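PDB 2Z0T: ASCH domain-containing protein from Pyrococcus horikoshii, which is of unknown function but, as an ASCH-domain protein of the PUA clan, probably binds RNA. Local coordinates for residues K21-Y27 against G99-I105; F60-L64 against Y86-Y90; I34-D38 against K50-I54; M1-L7 against D38-E43. One frame throughout, in Å; residues are numbered along the deposited sequence.

Contact 1: residues K21-Y27 against G99-I105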
# COMPACT_ATOMS: atom_id res chain seq x y z
N LYS A 21 -4.62 2.87 6.74
CA LYS A 21 -5.18 3.87 5.84
C LYS A 21 -4.35 4.07 4.58
O LYS A 21 -4.74 4.82 3.69
CB LYS A 21 -5.29 5.21 6.58
CG LYS A 21 -6.12 5.16 7.86
CD LYS A 21 -6.16 6.52 8.55
CE LYS A 21 -6.83 7.58 7.68
NZ LYS A 21 -8.23 7.20 7.32
N ILE A 22 -3.22 3.38 4.52
CA ILE A 22 -2.30 3.48 3.39
C ILE A 22 -1.92 2.10 2.89
O ILE A 22 -1.68 1.19 3.68
CB ILE A 22 -0.99 4.19 3.81
CG1 ILE A 22 -1.30 5.58 4.39
CG2 ILE A 22 -0.04 4.29 2.62
CD1 ILE A 22 -1.96 6.53 3.41
N GLU A 23 -1.86 1.94 1.57
CA GLU A 23 -1.43 0.68 0.99
C GLU A 23 -0.14 0.97 0.23
O GLU A 23 -0.13 1.77 -0.70
CB GLU A 23 -2.47 0.11 0.02
CG GLU A 23 -1.97 -1.10 -0.79
CD GLU A 23 -1.54 -2.28 0.07
OE1 GLU A 23 -1.65 -2.20 1.31
OE2 GLU A 23 -1.07 -3.30 -0.49
N GLY A 24 0.94 0.33 0.66
CA GLY A 24 2.22 0.53 0.01
C GLY A 24 2.44 -0.52 -1.05
O GLY A 24 2.15 -1.70 -0.83
N ARG A 25 2.95 -0.10 -2.20
CA ARG A 25 3.20 -0.98 -3.33
C ARG A 25 4.41 -0.48 -4.10
O ARG A 25 4.89 0.63 -3.87
CB ARG A 25 2.01 -0.96 -4.30
CG ARG A 25 0.73 -1.51 -3.74
CD ARG A 25 0.65 -3.01 -3.95
NE ARG A 25 -0.39 -3.58 -3.11
CZ ARG A 25 -1.03 -4.71 -3.39
NH1 ARG A 25 -0.76 -5.39 -4.49
NH2 ARG A 25 -1.96 -5.15 -2.55
N LEU A 26 4.92 -1.31 -5.01
CA LEU A 26 6.02 -0.88 -5.85
C LEU A 26 5.33 0.06 -6.83
O LEU A 26 4.22 -0.22 -7.27
CB LEU A 26 6.62 -2.05 -6.63
CG LEU A 26 7.65 -2.93 -5.92
CD1 LEU A 26 8.00 -4.11 -6.82
CD2 LEU A 26 8.88 -2.11 -5.60
N TYR A 27 5.98 1.17 -7.16
CA TYR A 27 5.42 2.12 -8.11
C TYR A 27 5.76 1.55 -9.49
O TYR A 27 6.50 2.16 -10.26
CB TYR A 27 6.06 3.49 -7.90
CG TYR A 27 5.49 4.61 -8.74
CD1 TYR A 27 4.11 4.81 -8.85
CD2 TYR A 27 6.33 5.51 -9.39
CE1 TYR A 27 3.59 5.88 -9.58
CE2 TYR A 27 5.82 6.59 -10.12
CZ TYR A 27 4.45 6.76 -10.21
OH TYR A 27 3.95 7.82 -10.92
N GLY A 99 10.65 2.51 -7.62
CA GLY A 99 10.31 3.45 -6.57
C GLY A 99 9.14 2.83 -5.83
O GLY A 99 8.69 1.74 -6.19
N VAL A 100 8.62 3.51 -4.81
CA VAL A 100 7.53 2.99 -4.01
C VAL A 100 6.37 3.97 -3.93
O VAL A 100 6.58 5.18 -3.83
CB VAL A 100 8.02 2.68 -2.58
CG1 VAL A 100 6.86 2.22 -1.70
CG2 VAL A 100 9.11 1.62 -2.63
N VAL A 101 5.14 3.46 -3.96
CA VAL A 101 3.99 4.34 -3.89
C VAL A 101 3.11 4.08 -2.67
O VAL A 101 2.87 2.94 -2.28
CB VAL A 101 3.12 4.21 -5.18
CG1 VAL A 101 2.63 2.79 -5.34
CG2 VAL A 101 1.95 5.19 -5.12
N ALA A 102 2.68 5.17 -2.04
CA ALA A 102 1.79 5.10 -0.89
C ALA A 102 0.41 5.48 -1.42
O ALA A 102 0.20 6.62 -1.85
CB ALA A 102 2.23 6.09 0.19
N ILE A 103 -0.51 4.53 -1.42
CA ILE A 103 -1.86 4.78 -1.92
C ILE A 103 -2.78 5.05 -0.73
O ILE A 103 -3.03 4.16 0.08
CB ILE A 103 -2.39 3.56 -2.70
CG1 ILE A 103 -1.38 3.14 -3.77
CG2 ILE A 103 -3.73 3.88 -3.34
CD1 ILE A 103 -1.73 1.86 -4.49
N GLU A 104 -3.26 6.29 -0.62
CA GLU A 104 -4.15 6.66 0.48
C GLU A 104 -5.51 6.07 0.13
O GLU A 104 -6.09 6.40 -0.91
CB GLU A 104 -4.26 8.18 0.61
CG GLU A 104 -4.96 8.63 1.89
CD GLU A 104 -5.14 10.13 1.95
OE1 GLU A 104 -4.24 10.86 1.48
OE2 GLU A 104 -6.18 10.59 2.47
N ILE A 105 -6.03 5.21 1.00
CA ILE A 105 -7.30 4.54 0.74
C ILE A 105 -8.38 4.69 1.80
O ILE A 105 -8.09 4.93 2.98
CB ILE A 105 -7.06 3.04 0.50
CG1 ILE A 105 -6.32 2.44 1.71
CG2 ILE A 105 -6.23 2.84 -0.76
CD1 ILE A 105 -6.08 0.95 1.62
O HOH W 1 -6.83 7.24 4.53
O HOH W 2 -9.40 4.65 6.15
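Val101 wedges against Tyr27 and Arg25 near the end of the pairing. Its CG1 sits between its own backbone N and carbonyl carbon (chi1 60°), which lays that methyl 3.9 Å from Arg25 CB and beside Arg25 O. Val101 CB meets Tyr27 CD1 at 3.8 Å. The Tyr27 side chain crosses Val101 at roughly a right angle and also touches Val56 of strand 47-57. Tyr27 is held at its base too: its N donates to Gly99 O at 2.9 Å, from well above the carbonyl plane. Gly99 has a positive phi, which would jam a CB against the preceding carbonyl oxygen.

The pairing is antiparallel. Strand 22-26 forms one edge of the mixed sheet of this PUA-clan domain, and strand 100-107 lies between it and strand 47-57. Glu23 and Ile103 are a hydrogen-bonded pair with two 2.9 Å bonds, Glu23 N to Ile103 O and Ile103 N to Glu23 O. Glu23 CB rests 4.0 Å from Ile105 CD1, on the face shared with Ile103, Arg25 and Val101. Beyond CB the chain bends (chi2 59°) and leads away from strand 100-105, bringing OE2 to the edge of the Arg25 guanidinium. Arg25 NE reaches OE2 on its anti lone pair at 2.7 Å, and NH2 joins it at 2.9 Å. OE1 pairs with Lys20, while Arg25 NH2 also bonds Gly6 O. A glutamine in place of Glu23 would probably leave the buried Arg25 charge without its mate. Farther along, two waters link Lys21 NZ to Ile105 O, one bonding weakly to NZ, the other weakly to O.

Contact 2: residues F60-L64 against Y86-Y90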
# COMPACT_ATOMS: atom_id res chain seq x y z
N PHE A 60 10.89 1.93 0.43
CA PHE A 60 9.88 1.58 1.42
C PHE A 60 10.22 2.25 2.74
O PHE A 60 9.34 2.67 3.48
CB PHE A 60 9.82 0.06 1.59
CG PHE A 60 9.18 -0.65 0.42
CD1 PHE A 60 7.83 -0.45 0.14
CD2 PHE A 60 9.92 -1.49 -0.40
CE1 PHE A 60 7.23 -1.07 -0.96
CE2 PHE A 60 9.33 -2.12 -1.50
CZ PHE A 60 7.98 -1.90 -1.78
N LYS A 61 11.51 2.35 3.04
CA LYS A 61 11.96 2.99 4.27
C LYS A 61 11.45 4.43 4.33
O LYS A 61 10.84 4.83 5.32
CB LYS A 61 13.50 2.97 4.33
CG LYS A 61 14.10 3.68 5.53
CD LYS A 61 15.62 3.54 5.53
CE LYS A 61 16.27 4.32 6.66
NZ LYS A 61 16.13 5.80 6.48
N GLU A 62 11.70 5.20 3.28
CA GLU A 62 11.26 6.59 3.24
C GLU A 62 9.75 6.72 3.26
O GLU A 62 9.20 7.61 3.92
CB GLU A 62 11.83 7.29 2.00
CG GLU A 62 13.33 7.50 2.08
CD GLU A 62 13.88 8.27 0.90
OE1 GLU A 62 13.43 9.41 0.68
OE2 GLU A 62 14.77 7.73 0.20
N MET A 63 9.06 5.84 2.54
CA MET A 63 7.61 5.86 2.51
C MET A 63 7.07 5.64 3.92
O MET A 63 6.19 6.37 4.38
CB MET A 63 7.08 4.77 1.56
CG MET A 63 5.56 4.74 1.40
SD MET A 63 4.73 3.72 2.64
CE MET A 63 5.20 2.09 2.05
N LEU A 64 7.60 4.65 4.63
CA LEU A 64 7.15 4.36 5.98
C LEU A 64 7.42 5.50 6.97
O LEU A 64 6.58 5.80 7.81
CB LEU A 64 7.80 3.06 6.50
CG LEU A 64 7.34 1.78 5.80
CD1 LEU A 64 8.12 0.59 6.34
CD2 LEU A 64 5.85 1.57 6.03
N TYR A 86 7.96 -5.77 3.47
CA TYR A 86 7.93 -5.55 2.03
C TYR A 86 8.93 -6.40 1.26
O TYR A 86 8.68 -6.79 0.12
CB TYR A 86 8.17 -4.06 1.72
CG TYR A 86 6.99 -3.18 2.05
CD1 TYR A 86 5.77 -3.35 1.39
CD2 TYR A 86 7.08 -2.21 3.04
CE1 TYR A 86 4.67 -2.56 1.71
CE2 TYR A 86 5.99 -1.41 3.36
CZ TYR A 86 4.79 -1.59 2.70
OH TYR A 86 3.71 -0.82 3.03
N ARG A 87 10.07 -6.70 1.89
CA ARG A 87 11.09 -7.50 1.22
C ARG A 87 10.60 -8.91 0.91
O ARG A 87 11.13 -9.57 0.02
CB ARG A 87 12.36 -7.57 2.07
CG ARG A 87 13.58 -8.00 1.28
CD ARG A 87 13.83 -7.03 0.13
NE ARG A 87 14.22 -5.71 0.61
CZ ARG A 87 13.96 -4.57 -0.01
NH1 ARG A 87 13.30 -4.57 -1.17
NH2 ARG A 87 14.36 -3.42 0.51
N GLN A 88 9.58 -9.36 1.63
CA GLN A 88 9.03 -10.68 1.39
C GLN A 88 8.26 -10.67 0.07
O GLN A 88 8.09 -11.71 -0.57
CB GLN A 88 8.10 -11.08 2.54
CG GLN A 88 8.75 -11.00 3.91
CD GLN A 88 10.09 -11.71 3.96
OE1 GLN A 88 10.18 -12.91 3.69
NE2 GLN A 88 11.14 -10.98 4.31
N PHE A 89 7.80 -9.49 -0.33
CA PHE A 89 7.04 -9.33 -1.57
C PHE A 89 7.86 -8.74 -2.71
O PHE A 89 7.73 -9.15 -3.86
CB PHE A 89 5.85 -8.38 -1.35
CG PHE A 89 4.89 -8.82 -0.29
CD1 PHE A 89 4.14 -9.99 -0.45
CD2 PHE A 89 4.70 -8.05 0.85
CE1 PHE A 89 3.21 -10.37 0.52
CE2 PHE A 89 3.77 -8.42 1.82
CZ PHE A 89 3.03 -9.58 1.65
N TYR A 90 8.70 -7.76 -2.38
CA TYR A 90 9.47 -7.05 -3.39
C TYR A 90 10.98 -7.02 -3.15
O TYR A 90 11.43 -6.63 -2.08
CB TYR A 90 8.96 -5.62 -3.49
CG TYR A 90 7.45 -5.51 -3.42
CD1 TYR A 90 6.65 -6.01 -4.45
CD2 TYR A 90 6.82 -4.92 -2.32
CE1 TYR A 90 5.26 -5.93 -4.38
CE2 TYR A 90 5.43 -4.84 -2.25
CZ TYR A 90 4.66 -5.35 -3.28
OH TYR A 90 3.28 -5.30 -3.21
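Phe60 and Tyr86 lie nearly flat on one another, and their stack dominates the meeting of helix 60-67 and the segment 86-90. It is an offset stack, with ring planes 9° apart and centroids separated by 4.2 Å. The slip places Phe60 CD1 over the rim of the Tyr86 ring, 3.4 Å from Tyr86 CG. Each ring starts from the same torsion, CG turned anti to its own carbonyl carbon (chi1 -73° in both); the side chains cross obliquely, the CD1-CE1 side of Phe60 lying over the CG end of Tyr86. A CH-pi contact uses the same face of Phe60: Tyr86 CB stands 3.7 Å from the ring centroid, almost on the normal.

The second aromatic neighbour, Tyr90, comes in rim to rim, with Phe60 CZ 3.3 Å from Tyr90 CD2 and neither ring over the face of the other. Phe60, Tyr86 and Tyr90 thus form an aromatic cluster.

Aliphatic groups also meet Tyr86. Leu64 CD2 lies at the ring edge, 4.0 Å from Tyr86 CE2. Met63, bent twice along its chain, brings its methyl CE to 3.4 Å from Tyr86 OH.

Polar bonds stay within one side or run outside the pair. Tyr86 O takes both Phe89 N and Tyr90 N, and Arg87 NH1 reaches Tyr90 O at 2.9 Å. Glu95 pairs with Arg87 NH2 and also accepts from Phe60 N.

With no hydrogen bond crossing between 60-64 and 86-90, the direct contact is apolar and aromatic and probably depends mainly on how the rings fit, with Glu95 adding a polar link from outside.

Contact 3: residues I34-D38 against K50-I54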
# COMPACT_ATOMS: atom_id res chain seq x y z
N ILE A 34 -2.75 4.71 -11.62
CA ILE A 34 -3.75 4.96 -10.59
C ILE A 34 -3.76 6.42 -10.16
O ILE A 34 -2.70 7.04 -10.00
CB ILE A 34 -3.49 4.08 -9.36
CG1 ILE A 34 -3.49 2.60 -9.77
CG2 ILE A 34 -4.55 4.35 -8.29
CD1 ILE A 34 -3.22 1.65 -8.62
N LYS A 35 -4.95 6.98 -9.97
CA LYS A 35 -5.06 8.37 -9.54
C LYS A 35 -6.22 8.52 -8.56
O LYS A 35 -7.13 7.69 -8.54
CB LYS A 35 -5.27 9.28 -10.75
CG LYS A 35 -6.55 9.02 -11.53
CD LYS A 35 -6.63 9.92 -12.76
CE LYS A 35 -7.89 9.66 -13.56
NZ LYS A 35 -7.96 8.25 -14.04
N PRO A 36 -6.20 9.57 -7.73
CA PRO A 36 -7.28 9.78 -6.77
C PRO A 36 -8.61 9.78 -7.52
O PRO A 36 -8.73 10.36 -8.60
CB PRO A 36 -6.95 11.15 -6.17
CG PRO A 36 -5.46 11.14 -6.16
CD PRO A 36 -5.14 10.58 -7.54
N GLY A 37 -9.61 9.11 -6.96
CA GLY A 37 -10.90 9.02 -7.61
C GLY A 37 -11.13 7.61 -8.12
O GLY A 37 -12.27 7.19 -8.33
N ASP A 38 -10.04 6.87 -8.33
CA ASP A 38 -10.13 5.49 -8.81
C ASP A 38 -10.57 4.58 -7.68
O ASP A 38 -10.57 4.97 -6.51
CB ASP A 38 -8.77 4.99 -9.32
CG ASP A 38 -8.36 5.62 -10.63
OD1 ASP A 38 -9.19 6.32 -11.24
OD2 ASP A 38 -7.20 5.40 -11.04
N LYS A 50 -11.66 3.33 -2.05
CA LYS A 50 -11.58 4.51 -2.91
C LYS A 50 -10.17 5.06 -2.74
O LYS A 50 -9.64 5.07 -1.63
CB LYS A 50 -12.59 5.57 -2.47
CG LYS A 50 -12.38 6.94 -3.10
CD LYS A 50 -12.67 6.95 -4.60
CE LYS A 50 -14.16 6.91 -4.88
NZ LYS A 50 -14.47 7.15 -6.31
N VAL A 51 -9.55 5.48 -3.84
CA VAL A 51 -8.20 6.05 -3.79
C VAL A 51 -8.35 7.53 -3.50
O VAL A 51 -8.96 8.27 -4.28
CB VAL A 51 -7.46 5.87 -5.13
CG1 VAL A 51 -6.09 6.55 -5.07
CG2 VAL A 51 -7.30 4.39 -5.45
N LYS A 52 -7.79 7.97 -2.37
CA LYS A 52 -7.88 9.37 -1.97
C LYS A 52 -6.60 10.15 -2.22
O LYS A 52 -6.63 11.38 -2.28
CB LYS A 52 -8.23 9.46 -0.48
CG LYS A 52 -9.40 8.58 -0.05
CD LYS A 52 -10.69 8.94 -0.75
CE LYS A 52 -11.19 10.32 -0.35
NZ LYS A 52 -12.53 10.60 -0.94
N GLY A 53 -5.48 9.45 -2.36
CA GLY A 53 -4.21 10.13 -2.60
C GLY A 53 -3.12 9.20 -3.09
O GLY A 53 -3.17 7.99 -2.88
N ILE A 54 -2.12 9.78 -3.76
CA ILE A 54 -0.99 9.04 -4.30
C ILE A 54 0.30 9.80 -4.00
O ILE A 54 0.46 10.94 -4.43
CB ILE A 54 -1.11 8.86 -5.85
CG1 ILE A 54 -2.30 7.96 -6.20
CG2 ILE A 54 0.19 8.29 -6.42
CD1 ILE A 54 -2.11 6.50 -5.82
O HOH W 3 -14.37 9.10 -8.12
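Val51 fills the middle of this contact, its two methyls reaching Ile34 on one side and the turn on the other. CG2 meets Ile34 CG2 at 4.0 Å, the side chains crossing at about a right angle, while CG1, anti to the backbone N (chi1 177°), slips between Lys35 O and Pro36 CA. Ile54 extends the apolar patch: its CD1 reaches Ile34 CG2 at 4.1 Å, and its CG1 lies beside Pro36 CD. Pro36 CG in turn sits over Gly53 CA at 3.9 Å.

Lys35 to Asp38 make a type II beta turn leading into strand 39-42. It rests on strand 47-57, where Lys52 and Gly53 form a classic beta bulge opposite Glu104. Gly37, at the third turn position, has a positive phi that a side chain would not easily tolerate.

Two backbone bonds, both 2.9 Å, stitch the turn to the strand: Gly37 N to Val51 O, and Val51 N to Asp38 O. Asp38 OD2 also takes Lys35 N, from above the carboxylate plane, although its stronger partner is Trp3 NE1. At the outer edge the twice-bent Lys50 chain curls back until NZ reaches Gly37 O at 3.0 Å, from above the carbonyl plane, and a water bridges the same two atoms.

Contact 4: residues M1-L7 against D38-E43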
# COMPACT_ATOMS: atom_id res chain seq x y z
N MET A 1 -11.43 4.88 -12.84
CA MET A 1 -10.98 3.50 -13.19
C MET A 1 -11.06 2.59 -11.97
O MET A 1 -10.97 3.05 -10.84
CB MET A 1 -9.54 3.53 -13.70
CG MET A 1 -9.32 4.35 -14.96
SD MET A 1 -10.17 3.67 -16.39
CE MET A 1 -9.09 2.30 -16.80
N LYS A 2 -11.23 1.29 -12.22
CA LYS A 2 -11.29 0.30 -11.15
C LYS A 2 -10.12 -0.66 -11.35
O LYS A 2 -9.98 -1.25 -12.42
CB LYS A 2 -12.60 -0.48 -11.19
CG LYS A 2 -13.84 0.35 -10.93
CD LYS A 2 -15.10 -0.49 -11.01
CE LYS A 2 -16.34 0.35 -10.76
NZ LYS A 2 -17.59 -0.45 -10.90
N TRP A 3 -9.29 -0.81 -10.33
CA TRP A 3 -8.13 -1.68 -10.42
C TRP A 3 -8.25 -2.88 -9.49
O TRP A 3 -8.80 -2.78 -8.41
CB TRP A 3 -6.87 -0.90 -10.06
CG TRP A 3 -6.76 0.39 -10.80
CD1 TRP A 3 -7.00 1.64 -10.31
CD2 TRP A 3 -6.41 0.55 -12.18
NE1 TRP A 3 -6.83 2.58 -11.30
CE2 TRP A 3 -6.47 1.94 -12.46
CE3 TRP A 3 -6.06 -0.33 -13.21
CZ2 TRP A 3 -6.19 2.46 -13.72
CZ3 TRP A 3 -5.78 0.19 -14.47
CH2 TRP A 3 -5.85 1.57 -14.71
N GLU A 4 -7.71 -4.01 -9.94
CA GLU A 4 -7.74 -5.23 -9.14
C GLU A 4 -6.34 -5.61 -8.69
O GLU A 4 -5.40 -5.56 -9.48
CB GLU A 4 -8.31 -6.39 -9.95
CG GLU A 4 -9.75 -6.23 -10.38
CD GLU A 4 -10.21 -7.40 -11.24
OE1 GLU A 4 -10.10 -8.55 -10.77
OE2 GLU A 4 -10.68 -7.16 -12.37
N MET A 5 -6.20 -5.96 -7.43
CA MET A 5 -4.91 -6.41 -6.92
C MET A 5 -5.09 -7.25 -5.66
O MET A 5 -6.08 -7.12 -4.94
CB MET A 5 -3.95 -5.22 -6.69
CG MET A 5 -4.44 -4.08 -5.81
SD MET A 5 -3.23 -2.69 -5.81
CE MET A 5 -3.86 -1.66 -7.12
N GLY A 6 -4.14 -8.15 -5.44
CA GLY A 6 -4.22 -9.02 -4.29
C GLY A 6 -3.87 -8.31 -3.00
O GLY A 6 -3.20 -7.27 -3.00
N LEU A 7 -4.33 -8.86 -1.89
CA LEU A 7 -4.06 -8.30 -0.58
C LEU A 7 -4.18 -9.39 0.47
O LEU A 7 -5.16 -10.13 0.50
CB LEU A 7 -5.05 -7.18 -0.26
CG LEU A 7 -4.77 -6.41 1.03
CD1 LEU A 7 -3.47 -5.62 0.89
CD2 LEU A 7 -5.93 -5.47 1.33
N ASP A 38 -10.04 6.87 -8.33
CA ASP A 38 -10.13 5.49 -8.81
C ASP A 38 -10.57 4.58 -7.68
O ASP A 38 -10.57 4.97 -6.51
CB ASP A 38 -8.77 4.99 -9.32
CG ASP A 38 -8.36 5.62 -10.63
OD1 ASP A 38 -9.19 6.32 -11.24
OD2 ASP A 38 -7.20 5.40 -11.04
N ILE A 39 -10.93 3.35 -8.04
CA ILE A 39 -11.36 2.35 -7.08
C ILE A 39 -10.44 1.14 -7.16
O ILE A 39 -10.00 0.76 -8.25
CB ILE A 39 -12.80 1.88 -7.36
CG1 ILE A 39 -13.78 3.04 -7.17
CG2 ILE A 39 -13.16 0.70 -6.46
CD1 ILE A 39 -13.74 3.66 -5.79
N ILE A 40 -10.13 0.54 -6.02
CA ILE A 40 -9.31 -0.66 -6.00
C ILE A 40 -10.11 -1.81 -5.42
O ILE A 40 -10.70 -1.69 -4.35
CB ILE A 40 -8.01 -0.48 -5.18
CG1 ILE A 40 -7.10 0.55 -5.87
CG2 ILE A 40 -7.28 -1.82 -5.06
CD1 ILE A 40 -5.84 0.86 -5.08
N ILE A 41 -10.15 -2.92 -6.15
CA ILE A 41 -10.85 -4.12 -5.70
C ILE A 41 -9.76 -5.07 -5.21
O ILE A 41 -8.95 -5.55 -5.99
CB ILE A 41 -11.62 -4.80 -6.86
CG1 ILE A 41 -12.58 -3.80 -7.51
CG2 ILE A 41 -12.38 -6.02 -6.34
CD1 ILE A 41 -13.63 -3.25 -6.57
N PHE A 42 -9.75 -5.31 -3.90
CA PHE A 42 -8.73 -6.18 -3.30
C PHE A 42 -9.15 -7.64 -3.15
O PHE A 42 -10.29 -7.95 -2.82
CB PHE A 42 -8.36 -5.67 -1.90
CG PHE A 42 -7.46 -4.47 -1.89
CD1 PHE A 42 -6.20 -4.51 -2.49
CD2 PHE A 42 -7.84 -3.30 -1.23
CE1 PHE A 42 -5.34 -3.42 -2.43
CE2 PHE A 42 -6.99 -2.20 -1.17
CZ PHE A 42 -5.74 -2.26 -1.77
N GLU A 43 -8.19 -8.53 -3.41
CA GLU A 43 -8.36 -9.97 -3.27
C GLU A 43 -9.69 -10.53 -3.76
O GLU A 43 -10.46 -11.10 -2.97
CB GLU A 43 -8.14 -10.34 -1.80
CG GLU A 43 -7.79 -11.80 -1.55
CD GLU A 43 -6.52 -12.24 -2.25
OE1 GLU A 43 -5.63 -11.40 -2.48
OE2 GLU A 43 -6.41 -13.45 -2.55
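Trp3 and Asp38 each set CG anti to their own carbonyl carbon (chi1 -50° and -72°), which swings the indole toward the carboxylate. Trp3 NE1 donates to Asp38 OD2 at 2.9 Å, straight and in the ring plane; the carboxylate is turned 59° from the indole, and OD2 is met from above the carboxylate plane. The other oxygen, OD1, forms a salt bridge with the terminal amino group, Met1 N, at 3.1 Å. An asparagine in place of Asp38 would probably leave the amino terminus without its countercharge.

From here strands 2-5 and 39-42 run parallel at the sheet edge, with bonds such as Ile41 N to Trp3 O at 2.6 Å. On the face shared by Trp3, Ile40, Met5 and Phe42, Met5 CG lies 3.6 Å from Phe42 CE1 and 3.7 Å from Ile40 CG2, its sulfur making an oblique Met-aromatic contact. Phe42 is sandwiched: Ile40 CG2 over one face, Leu7 CD2 over the other, 3.9 Å from the centroid. The pairing closes where Leu7 N meets Glu43 OE1 at 2.9 Å.

Charged and polar side-chain bonds thus pin both ends of the strand pair, while its middle relies on backbone bonds and apolar contact.

Overall arrangement
From the N terminus, the chain lays down strand 2-5, and contact 4 closes the first loop when strand 39-42 comes to lie beside it. Strand 22-26 falls within that loop, its partner arriving only at the far end of the chain, so contact 1 crosses contact 4. Contact 3 opens just before strand 39-42 and closes on strand 47-57; it shares Asp38 with contact 4, crosses it, and lies wholly inside the long loop of contact 1. Contact 2 comes later, also within that loop, about 20 Å, centre to centre, from contacts 3 and 4. Contact 1, within the sheet, touches the other three: contact 2 packs on one end of it, contact 3 joins through neighbouring strands, contact 4 through Arg25.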